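Local coordinates for protein ribosomal RNA small subunit methyltransferase E (Legionella pneumophila, PDB 5O96) that probably methylates the N3 position of uridine 1498 in 16S rRNA of the assembled small ribosomal subunit, using S-adenosylmethionine as methyl donor, at residues S79-H84 with V187-V192. Numbering follows the deposited sequence.
Sequences SPLKIH and VQPPDV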
ATOM      1  N   SER A  79      17.938   2.773  -0.613  1.00 34.91           N
ATOM      2  CA  SER A  79      18.214   1.363  -0.374  1.00 20.27           C
ATOM      3  C   SER A  79      19.421   0.914  -1.188  1.00 28.46           C
ATOM      4  O   SER A  79      19.568   1.303  -2.347  1.00 23.99           O
ATOM      5  CB  SER A  79      17.031   0.494  -0.756  1.00 23.04           C
ATOM      6  OG  SER A  79      17.388  -0.884  -0.676  1.00 26.70           O
ATOM      7  N   PRO A  80      20.242   0.022  -0.636  1.00 28.18           N
ATOM      8  CA  PRO A  80      21.278  -0.612  -1.459  1.00 32.15           C
ATOM      9  C   PRO A  80      20.716  -1.495  -2.565  1.00 31.21           C
ATOM     10  O   PRO A  80      21.442  -1.788  -3.516  1.00 36.35           O
ATOM     11  CB  PRO A  80      22.088  -1.422  -0.431  1.00 25.86           C
ATOM     12  CG  PRO A  80      21.097  -1.747   0.627  1.00 32.47           C
ATOM     13  CD  PRO A  80      20.212  -0.534   0.728  1.00 32.82           C
ATOM     14  N   LEU A  81      19.462  -1.929  -2.481  1.00 33.80           N
ATOM     15  CA  LEU A  81      18.858  -2.756  -3.523  1.00 28.84           C
ATOM     16  C   LEU A  81      18.104  -1.821  -4.458  1.00 31.32           C
ATOM     17  O   LEU A  81      17.073  -1.269  -4.078  1.00 27.64           O
ATOM     18  CB  LEU A  81      17.923  -3.806  -2.929  1.00 25.97           C
ATOM     19  CG  LEU A  81      17.141  -4.745  -3.860  1.00 31.74           C
ATOM     20  CD1 LEU A  81      18.045  -5.803  -4.478  1.00 25.43           C
ATOM     21  CD2 LEU A  81      15.907  -5.405  -3.184  1.00 17.55           C
ATOM     22  N   LYS A  82      18.620  -1.637  -5.675  1.00 24.01           N
ATOM     23  CA  LYS A  82      18.023  -0.715  -6.632  1.00 26.64           C
ATOM     24  C   LYS A  82      16.993  -1.479  -7.442  1.00 27.60           C
ATOM     25  O   LYS A  82      17.341  -2.384  -8.204  1.00 32.33           O
ATOM     26  CB  LYS A  82      19.089  -0.103  -7.536  1.00 36.49           C
ATOM     27  CG  LYS A  82      19.735   1.134  -6.981  1.00 43.69           C
ATOM     28  CD  LYS A  82      21.132   0.842  -6.486  1.00 65.59           C
ATOM     29  CE  LYS A  82      22.050   0.440  -7.628  1.00 69.63           C
ATOM     30  NZ  LYS A  82      23.278  -0.228  -7.115  1.00 70.93           N
ATOM     31  N   ILE A  83      15.725  -1.147  -7.254  1.00 29.41           N
ATOM     32  CA  ILE A  83      14.640  -1.776  -7.989  1.00 21.71           C
ATOM     33  C   ILE A  83      14.174  -0.824  -9.072  1.00 24.59           C
ATOM     34  O   ILE A  83      13.962   0.362  -8.815  1.00 33.56           O
ATOM     35  CB  ILE A  83      13.479  -2.143  -7.059  1.00 24.32           C
ATOM     36  CG1 ILE A  83      14.016  -3.004  -5.912  1.00 22.13           C
ATOM     37  CG2 ILE A  83      12.399  -2.831  -7.859  1.00 23.33           C
ATOM     38  CD1 ILE A  83      13.000  -3.345  -4.862  1.00 27.73           C
ATOM     39  N   HIS A  84      14.063  -1.333 -10.289  1.00 27.83           N
ATOM     40  CA  HIS A  84      13.477  -0.618 -11.413  1.00 21.69           C
ATOM     41  C   HIS A  84      12.066  -1.165 -11.588  1.00 31.29           C
ATOM     42  O   HIS A  84      11.892  -2.306 -12.027  1.00 31.15           O
ATOM     43  CB  HIS A  84      14.314  -0.798 -12.681  1.00 20.92           C
ATOM     44  CG  HIS A  84      13.809  -0.015 -13.850  1.00 31.87           C
ATOM     45  ND1 HIS A  84      14.392  -0.079 -15.099  1.00 34.26           N
ATOM     46  CD2 HIS A  84      12.768   0.846 -13.966  1.00 32.91           C
ATOM     47  CE1 HIS A  84      13.746   0.726 -15.927  1.00 31.22           C
ATOM     48  NE2 HIS A  84      12.753   1.295 -15.265  1.00 34.19           N
ATOM     49  N   VAL A 187      17.507 -12.600  -4.172  1.00 26.85           N
ATOM     50  CA  VAL A 187      17.179 -11.188  -3.992  1.00 26.57           C
ATOM     51  C   VAL A 187      18.286 -10.541  -3.166  1.00 29.97           C
ATOM     52  O   VAL A 187      18.467 -10.829  -1.982  1.00 32.43           O
ATOM     53  CB  VAL A 187      15.802 -10.982  -3.352  1.00 29.88           C
ATOM     54  CG1 VAL A 187      15.451  -9.473  -3.295  1.00 20.43           C
ATOM     55  CG2 VAL A 187      14.746 -11.719  -4.139  1.00 22.80           C
ATOM     56  N   GLN A 188      19.030  -9.658  -3.803  1.00 27.10           N
ATOM     57  CA  GLN A 188      20.221  -9.059  -3.230  1.00 39.39           C
ATOM     58  C   GLN A 188      20.713  -8.000  -4.211  1.00 37.62           C
ATOM     59  O   GLN A 188      20.380  -8.057  -5.393  1.00 36.38           O
ATOM     60  CB  GLN A 188      21.313 -10.118  -2.973  1.00 27.86           C
ATOM     61  CG  GLN A 188      21.878 -10.714  -4.250  1.00 28.86           C
ATOM     62  CD  GLN A 188      22.743 -11.951  -4.017  1.00 44.09           C
ATOM     63  OE1 GLN A 188      23.080 -12.297  -2.884  1.00 51.95           O
ATOM     64  NE2 GLN A 188      23.112 -12.617  -5.105  1.00 49.53           N
ATOM     65  N   PRO A 189      21.469  -7.020  -3.736  1.00 29.38           N
ATOM     66  CA  PRO A 189      22.055  -6.032  -4.629  1.00 34.47           C
ATOM     67  C   PRO A 189      22.903  -6.714  -5.687  1.00 27.90           C
ATOM     68  O   PRO A 189      23.359  -7.850  -5.492  1.00 29.62           O
ATOM     69  CB  PRO A 189      22.919  -5.176  -3.686  1.00 34.08           C
ATOM     70  CG  PRO A 189      22.340  -5.404  -2.348  1.00 29.59           C
ATOM     71  CD  PRO A 189      21.863  -6.809  -2.336  1.00 23.90           C
ATOM     72  N   PRO A 190      23.168  -6.045  -6.813  1.00 28.83           N
ATOM     73  CA  PRO A 190      22.870  -4.634  -7.080  1.00 22.97           C
ATOM     74  C   PRO A 190      21.405  -4.291  -7.362  1.00 35.16           C
ATOM     75  O   PRO A 190      20.890  -3.359  -6.725  1.00 38.55           O
ATOM     76  CB  PRO A 190      23.734  -4.325  -8.325  1.00 31.39           C
ATOM     77  CG  PRO A 190      23.893  -5.636  -9.030  1.00 28.85           C
ATOM     78  CD  PRO A 190      23.873  -6.698  -7.942  1.00 37.76           C
ATOM     79  N   ASP A 191      20.739  -4.982  -8.288  1.00 37.86           N
ATOM     80  CA  ASP A 191      19.511  -4.398  -8.809  1.00 33.95           C
ATOM     81  C   ASP A 191      18.520  -5.462  -9.261  1.00 32.76           C
ATOM     82  O   ASP A 191      18.860  -6.635  -9.446  1.00 32.36           O
ATOM     83  CB  ASP A 191      19.826  -3.405  -9.935  1.00 20.94           C
ATOM     84  CG  ASP A 191      20.680  -4.008 -11.038  1.00 30.35           C
ATOM     85  OD1 ASP A 191      21.001  -5.218 -10.990  1.00 34.97           O
ATOM     86  OD2 ASP A 191      21.020  -3.257 -11.969  1.00 27.68           O
ATOM     87  N   VAL A 192      17.267  -5.024  -9.387  1.00 29.75           N
ATOM     88  CA  VAL A 192      16.129  -5.857  -9.771  1.00 34.12           C
ATOM     89  C   VAL A 192      15.290  -5.092 -10.787  1.00 34.58           C
ATOM     90  O   VAL A 192      15.031  -3.901 -10.613  1.00 25.28           O
ATOM     91  CB  VAL A 192      15.240  -6.232  -8.559  1.00 25.12           C
ATOM     92  CG1 VAL A 192      14.253  -7.375  -8.914  1.00 22.48           C
ATOM     93  CG2 VAL A 192      16.083  -6.582  -7.338  1.00 32.10           C
TER
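Lys82 and Val192 join segments 79-84 and 187-192 at the start of neighbouring parallel strands, Lys82 lying across from Asp191 and Ile83 across from Val192. Lys82 is gripped through both of its backbone polar atoms. Its N donates to Pro190 O at 3.0 Å, in the carbonyl plane. Lys82 O accepts from Val192 N at 2.9 Å, the donor lying 18° off the plane of the Lys82 carbonyl. The third bond, His84 N to Val192 O, is 2.8 Å and nearly straight at 176°. A short CA-H...O contact from Asp191 CA, 3.0 Å from Lys82 O, shares that carbonyl with the Val192 amide.

Beside this bonded edge, Leu81 drives its isobutyl group into the bend formed by 187-192. With CG anti to the backbone N (chi1 178°), the side chain extends so that Leu81 CD1 meets Val192 CG2 at 3.6 Å and also rests against the Gln188 carbonyl oxygen, while CD2 touches Val187 CG1, the two side chains crossing at about a right angle. The Pro189 ring meets the Pro80 carbonyl, Pro189 CB lying 3.7 Å from Pro80 O; the two rings touch only loosely. The cis peptide before Pro190 turns the chain just ahead of the strand.

Further out, Ser79 OG accepts from Leu81 N in an ST turn and also bonds Gln239 of helix 227-242; the same helix packs on Ile83 and Val187. On strand 191-196, Asp191 OD1 accepts from the His169 amide; on strand 82-88, the His84 ring hydrogen-bonds Thr111 and Glu168.

The contact thus starts the pairing of two neighbours in the parallel sheet of the SPOUT methyltransferase domain. Main-chain bonds fix their alignment, and with Leu81 packed among Val187, the Gln188 carbonyl and Val192, the loop entering strand 191-196 meets the start of strand 82-88 through side chains too.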